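Amyloid-like protein 1 (Homo sapiens, PDB 3Q7L) belongs to the amyloid precursor protein family and, through its helical E2 domain, probably binds heparin-like sulfated glycans. Local coordinates at residues Arg134-Ala139 with Glu178-Ser183; Arg50-Ala55 with Ala69-Phe74. All coordinates share one frame; numbering follows the deposited sequence.

Contact 1: Arg134-Ala139 with Glu178-Ser183; sequences RRYLRA and ERVNQS
Tyr136 and Ser183 make the polar meeting between two nearly antiparallel helix segments, whose axes come within 10.9 Å at an angle of 168°. The tyrosine is long enough to span most of that gap. With its CG anti to the backbone N (chi1 171°), the ring points at the facing helix, and Tyr136 OH comes 2.7 Å from Ser183 OG. A small residue suits the receiving side: Ser183 CB approaches Tyr136 CE2 to 3.3 Å, and its hydroxyl sits oblique to the ring. Val180 CA lies at the ring's edge.

A bond back to its own helix fixes the rotation of the serine hydroxyl. Ser183 OG donates to Arg179 O, one turn earlier, over 3.0 Å, from a position 41° out of the carbonyl plane. The same oxygen accepts the helical bond from Ser183 N, so two donors of one residue share it.

The apolar part is small. Leu137 CD2 touches Val180 CG1 at 3.6 Å, the two branched side chains crossing at about a right angle, and Leu205 of helix 191-206 packs on both.

Charge enters beside the tyrosine. The Arg179 guanidinium, with Tyr136 OH near its plane at one edge, forms salt bridges through NE with Glu140 and through NH2 with Glu143. Both acids belong to helix 126-157, so the arginine ties its own helix to the opposite one.

Chemically, a buried tyrosine hydroxyl is thus set among a serine hydroxyl, a backbone carbonyl, an ion-paired arginine and the nearby Glu140 carboxylate, polar surroundings that would probably ease its burial, while Leu137 and Val180 supply an apolar contact beside it.

Contact 2: Arg50-Ala55 with Ala69-Phe74; sequences REWAMA and ALNEHF
Phe74 is the main bump of this contact, and its hollow is formed by Glu51, Trp52 and Ala55 on the facing helix. With CG beside the backbone N (chi1 -72°), its ring lies flat over the start of the tryptophan side chain: Trp52 CA makes a CH-pi contact 3.6 Å from the centroid of the Phe74 ring, almost on its normal. His73 ND1, from the same helix as Phe74, covers the opposite face, so the ring is packed on both. The fit is reciprocal, since Phe74 CB makes a second CH-pi contact, 3.7 Å from the centroid of the five-membered ring of Trp52. The two ring planes are only 9° apart but slid past each other, so the rings themselves barely overlap.

The walls of the hollow differ. Ala55 CB meets Phe74 CE2 at 3.5 Å, and its methyl is slight enough to admit both the phenylalanine and, at 4.1 Å, Leu70 CD2. On the other flank Glu51 CB packs against Phe74 CE1, while its carboxylate, turned about perpendicular to the ring, brings OE1 to the ring's edge. Asn71 meets the edge of the indole, amide and ring planes 46° apart: Asn71 OD1 approaches Trp52 CZ2 to 3.3 Å, and a water bridges that oxygen to Trp52 NE1.

Phe167 and His170 of the second subunit also pack on Trp52. Such nearly antiparallel packing (175°) is that of a helical hairpin, here the long coiled-coil-like pair at the N-terminal end of the E2 fold.

Contacts 1 and 2 lie on opposite sides of the chain's centre, their own centres 60 Å apart and their nearest atoms about 47 Å apart. Helix 64-119 joins them: it carries residues 69-74 near its start and, much farther along, Arg108, which packs on Tyr136 and Arg179 of contact 1. Contact 2 pairs the first two long helices, and contact 1 the next two. The second subunit comes up to contact 2 with Phe167 and His170, on its copy of the helix that carries 178-183, while no other chain of the assembly touches contact 1. Contact 1 is intrachain packing; contact 2 also borders the subunit interface.

Contact 1: Arg134-Ala139 with Glu178-Ser183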
loop_
_atom_site.group_PDB
_atom_site.type_symbol
_atom_site.label_atom_id
_atom_site.label_comp_id
_atom_site.label_asym_id
_atom_site.label_seq_id
_atom_site.Cartn_x
_atom_site.Cartn_y
_atom_site.Cartn_z
ATOM N N ARG B 134 -3.353 30.618 -10.324
ATOM C CA ARG B 134 -3.157 29.865 -9.096
ATOM C C ARG B 134 -3.590 28.427 -9.355
ATOM O O ARG B 134 -2.876 27.478 -9.038
ATOM C CB ARG B 134 -4.008 30.460 -7.974
ATOM C CG ARG B 134 -3.838 29.797 -6.607
ATOM C CD ARG B 134 -4.958 30.238 -5.664
ATOM N NE ARG B 134 -4.621 30.086 -4.249
ATOM C CZ ARG B 134 -4.187 28.969 -3.672
ATOM N NH1 ARG B 134 -4.019 27.862 -4.375
ATOM N NH2 ARG B 134 -3.922 28.965 -2.376
ATOM N N ARG B 135 -4.771 28.278 -9.941
ATOM C CA ARG B 135 -5.310 26.960 -10.262
ATOM C C ARG B 135 -4.352 26.193 -11.193
ATOM O O ARG B 135 -4.095 25.000 -11.005
ATOM C CB ARG B 135 -6.682 27.118 -10.925
ATOM C CG ARG B 135 -7.377 25.818 -11.302
ATOM C CD ARG B 135 -8.600 26.083 -12.187
ATOM N NE ARG B 135 -9.256 24.841 -12.588
ATOM C CZ ARG B 135 -10.173 24.744 -13.548
ATOM N NH1 ARG B 135 -10.559 25.820 -14.223
ATOM N NH2 ARG B 135 -10.702 23.563 -13.837
ATOM N N TYR B 136 -3.828 26.882 -12.199
ATOM C CA TYR B 136 -2.915 26.251 -13.134
ATOM C C TYR B 136 -1.646 25.807 -12.404
ATOM O O TYR B 136 -1.222 24.654 -12.510
ATOM C CB TYR B 136 -2.543 27.221 -14.261
ATOM C CG TYR B 136 -1.440 26.686 -15.142
ATOM C CD1 TYR B 136 -1.693 25.681 -16.070
ATOM C CD2 TYR B 136 -0.127 27.132 -14.992
ATOM C CE1 TYR B 136 -0.663 25.127 -16.830
ATOM C CE2 TYR B 136 0.910 26.580 -15.739
ATOM C CZ TYR B 136 0.631 25.581 -16.654
ATOM O OH TYR B 136 1.653 25.021 -17.385
ATOM N N LEU B 137 -1.039 26.721 -11.657
ATOM C CA LEU B 137 0.170 26.385 -10.937
ATOM C C LEU B 137 -0.055 25.256 -9.929
ATOM O O LEU B 137 0.865 24.502 -9.635
ATOM C CB LEU B 137 0.729 27.614 -10.233
ATOM C CG LEU B 137 1.289 28.719 -11.133
ATOM C CD1 LEU B 137 1.719 29.878 -10.248
ATOM C CD2 LEU B 137 2.472 28.212 -11.946
ATOM N N ARG B 138 -1.263 25.125 -9.392
ATOM C CA ARG B 138 -1.504 24.037 -8.448
ATOM C C ARG B 138 -1.626 22.711 -9.198
ATOM O O ARG B 138 -1.276 21.653 -8.675
ATOM C CB ARG B 138 -2.763 24.287 -7.614
ATOM C CG ARG B 138 -2.620 25.398 -6.591
ATOM C CD ARG B 138 -3.648 25.268 -5.480
ATOM N NE ARG B 138 -4.954 25.818 -5.832
ATOM C CZ ARG B 138 -5.961 25.935 -4.971
ATOM N NH1 ARG B 138 -5.802 25.548 -3.711
ATOM N NH2 ARG B 138 -7.132 26.411 -5.374
ATOM N N ALA B 139 -2.125 22.764 -10.428
ATOM C CA ALA B 139 -2.236 21.540 -11.211
ATOM C C ALA B 139 -0.823 21.047 -11.546
ATOM O O ALA B 139 -0.552 19.851 -11.487
ATOM C CB ALA B 139 -3.034 21.792 -12.491
ATOM N N GLU B 178 9.506 23.951 -17.245
ATOM C CA GLU B 178 9.514 24.756 -18.462
ATOM C C GLU B 178 8.095 25.110 -18.884
ATOM O O GLU B 178 7.864 26.179 -19.455
ATOM C CB GLU B 178 10.208 24.028 -19.611
ATOM C CG GLU B 178 9.906 24.640 -20.974
ATOM C CD GLU B 178 10.599 25.975 -21.216
ATOM O OE1 GLU B 178 11.131 26.580 -20.254
ATOM O OE2 GLU B 178 10.604 26.417 -22.387
ATOM N N ARG B 179 7.151 24.210 -18.619
ATOM C CA ARG B 179 5.745 24.469 -18.954
ATOM C C ARG B 179 5.263 25.636 -18.097
ATOM O O ARG B 179 4.588 26.533 -18.578
ATOM C CB ARG B 179 4.859 23.251 -18.667
ATOM C CG ARG B 179 4.535 22.374 -19.860
ATOM C CD ARG B 179 3.221 21.629 -19.634
ATOM N NE ARG B 179 3.168 20.991 -18.317
ATOM C CZ ARG B 179 3.331 19.691 -18.089
ATOM N NH1 ARG B 179 3.555 18.858 -19.093
ATOM N NH2 ARG B 179 3.284 19.225 -16.846
ATOM N N VAL B 180 5.605 25.606 -16.814
ATOM C CA VAL B 180 5.218 26.679 -15.909
ATOM C C VAL B 180 5.815 28.013 -16.389
ATOM O O VAL B 180 5.146 29.054 -16.349
ATOM C CB VAL B 180 5.674 26.373 -14.469
ATOM C CG1 VAL B 180 5.613 27.640 -13.604
ATOM C CG2 VAL B 180 4.766 25.292 -13.875
ATOM N N ASN B 181 7.066 27.982 -16.847
ATOM C CA ASN B 181 7.695 29.199 -17.357
ATOM C C ASN B 181 7.002 29.631 -18.645
ATOM O O ASN B 181 6.753 30.814 -18.849
ATOM C CB ASN B 181 9.186 28.992 -17.647
ATOM C CG ASN B 181 10.017 28.901 -16.391
ATOM O OD1 ASN B 181 9.752 29.594 -15.411
ATOM N ND2 ASN B 181 11.046 28.058 -16.416
ATOM N N GLN B 182 6.684 28.681 -19.518
ATOM C CA GLN B 182 6.025 29.041 -20.769
ATOM C C GLN B 182 4.626 29.585 -20.526
ATOM O O GLN B 182 4.185 30.528 -21.194
ATOM C CB GLN B 182 5.948 27.844 -21.712
ATOM C CG GLN B 182 7.215 27.639 -22.520
ATOM C CD GLN B 182 7.350 28.632 -23.674
ATOM O OE1 GLN B 182 6.806 29.742 -23.636
ATOM N NE2 GLN B 182 8.095 28.236 -24.703
ATOM N N SER B 183 3.928 28.992 -19.566
ATOM C CA SER B 183 2.582 29.433 -19.253
ATOM C C SER B 183 2.616 30.817 -18.616
ATOM O O SER B 183 1.760 31.650 -18.887
ATOM C CB SER B 183 1.895 28.421 -18.332
ATOM O OG SER B 183 1.705 27.188 -19.008
#

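Contact 2: Arg50-Ala55 with Ala69-Phe74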
loop_
_atom_site.group_PDB
_atom_site.type_symbol
_atom_site.label_atom_id
_atom_site.label_comp_id
_atom_site.label_asym_id
_atom_site.label_seq_id
_atom_site.Cartn_x
_atom_site.Cartn_y
_atom_site.Cartn_z
ATOM N N ARG B 50 -6.978 -26.397 2.713
ATOM C CA ARG B 50 -7.742 -27.380 3.472
ATOM C C ARG B 50 -7.822 -28.689 2.683
ATOM O O ARG B 50 -7.571 -29.752 3.237
ATOM C CB ARG B 50 -9.145 -26.856 3.785
ATOM N N GLU B 51 -8.164 -28.608 1.393
ATOM C CA GLU B 51 -8.225 -29.803 0.542
ATOM C C GLU B 51 -6.897 -30.547 0.633
ATOM O O GLU B 51 -6.866 -31.759 0.798
ATOM C CB GLU B 51 -8.450 -29.435 -0.924
ATOM C CG GLU B 51 -9.889 -29.406 -1.381
ATOM C CD GLU B 51 -9.993 -29.259 -2.884
ATOM O OE1 GLU B 51 -9.543 -30.175 -3.613
ATOM O OE2 GLU B 51 -10.518 -28.220 -3.334
ATOM N N TRP B 52 -5.805 -29.801 0.513
ATOM C CA TRP B 52 -4.467 -30.361 0.571
ATOM C C TRP B 52 -4.216 -31.012 1.939
ATOM O O TRP B 52 -3.517 -32.015 2.031
ATOM C CB TRP B 52 -3.449 -29.249 0.303
ATOM C CG TRP B 52 -2.038 -29.706 0.145
ATOM C CD1 TRP B 52 -1.585 -31.001 0.076
ATOM C CD2 TRP B 52 -0.874 -28.878 0.035
ATOM N NE1 TRP B 52 -0.219 -31.021 -0.053
ATOM C CE2 TRP B 52 0.242 -29.730 -0.066
ATOM C CE3 TRP B 52 -0.673 -27.485 0.050
ATOM C CZ2 TRP B 52 1.545 -29.244 -0.200
ATOM C CZ3 TRP B 52 0.629 -27.005 -0.083
ATOM C CH2 TRP B 52 1.721 -27.884 -0.190
ATOM N N ALA B 53 -4.781 -30.430 2.998
ATOM C CA ALA B 53 -4.621 -30.986 4.337
ATOM C C ALA B 53 -5.394 -32.307 4.425
ATOM O O ALA B 53 -4.873 -33.294 4.944
ATOM C CB ALA B 53 -5.132 -30.005 5.399
ATOM N N MET B 54 -6.627 -32.322 3.917
ATOM C CA MET B 54 -7.448 -33.531 3.928
ATOM C C MET B 54 -6.774 -34.633 3.105
ATOM O O MET B 54 -6.774 -35.800 3.496
ATOM C CB MET B 54 -8.835 -33.231 3.366
ATOM N N ALA B 55 -6.194 -34.254 1.968
ATOM C CA ALA B 55 -5.509 -35.218 1.115
ATOM C C ALA B 55 -4.326 -35.853 1.855
ATOM O O ALA B 55 -4.130 -37.069 1.780
ATOM C CB ALA B 55 -5.030 -34.546 -0.172
ATOM N N ALA B 69 2.699 -37.507 -6.494
ATOM C CA ALA B 69 1.767 -37.004 -7.490
ATOM C C ALA B 69 0.747 -36.103 -6.809
ATOM O O ALA B 69 0.396 -35.043 -7.326
ATOM C CB ALA B 69 1.059 -38.164 -8.183
ATOM N N LEU B 70 0.272 -36.543 -5.650
ATOM C CA LEU B 70 -0.711 -35.790 -4.874
ATOM C C LEU B 70 -0.129 -34.428 -4.466
ATOM O O LEU B 70 -0.788 -33.392 -4.577
ATOM C CB LEU B 70 -1.097 -36.596 -3.636
ATOM C CG LEU B 70 -2.468 -36.378 -3.004
ATOM C CD1 LEU B 70 -3.582 -36.511 -4.043
ATOM C CD2 LEU B 70 -2.633 -37.418 -1.912
ATOM N N ASN B 71 1.109 -34.434 -3.990
ATOM C CA ASN B 71 1.756 -33.196 -3.600
ATOM C C ASN B 71 1.837 -32.284 -4.824
ATOM O O ASN B 71 1.519 -31.098 -4.743
ATOM C CB ASN B 71 3.161 -33.472 -3.066
ATOM C CG ASN B 71 3.852 -32.215 -2.568
ATOM O OD1 ASN B 71 3.388 -31.575 -1.627
ATOM N ND2 ASN B 71 4.969 -31.855 -3.199
ATOM N N GLU B 72 2.261 -32.850 -5.952
ATOM C CA GLU B 72 2.392 -32.109 -7.206
ATOM C C GLU B 72 1.060 -31.464 -7.577
ATOM O O GLU B 72 1.001 -30.302 -7.978
ATOM C CB GLU B 72 2.871 -33.028 -8.331
ATOM N N HIS B 73 -0.011 -32.229 -7.434
ATOM C CA HIS B 73 -1.340 -31.728 -7.748
ATOM C C HIS B 73 -1.691 -30.434 -6.997
ATOM O O HIS B 73 -2.169 -29.476 -7.599
ATOM C CB HIS B 73 -2.374 -32.813 -7.450
ATOM C CG HIS B 73 -3.786 -32.382 -7.669
ATOM N ND1 HIS B 73 -4.597 -31.937 -6.645
ATOM C CD2 HIS B 73 -4.545 -32.343 -8.790
ATOM C CE1 HIS B 73 -5.792 -31.646 -7.128
ATOM N NE2 HIS B 73 -5.782 -31.885 -8.428
ATOM N N PHE B 74 -1.451 -30.390 -5.690
ATOM C CA PHE B 74 -1.768 -29.189 -4.926
ATOM C C PHE B 74 -0.778 -28.049 -5.128
ATOM O O PHE B 74 -1.173 -26.883 -5.152
ATOM C CB PHE B 74 -1.934 -29.540 -3.452
ATOM C CG PHE B 74 -3.199 -30.286 -3.172
ATOM C CD1 PHE B 74 -4.428 -29.627 -3.208
ATOM C CD2 PHE B 74 -3.181 -31.668 -2.988
ATOM C CE1 PHE B 74 -5.625 -30.332 -3.057
ATOM C CE2 PHE B 74 -4.371 -32.387 -2.837
ATOM C CZ PHE B 74 -5.598 -31.717 -2.877
HETATM O O HOH W 1 1.450 -33.382 -0.133
#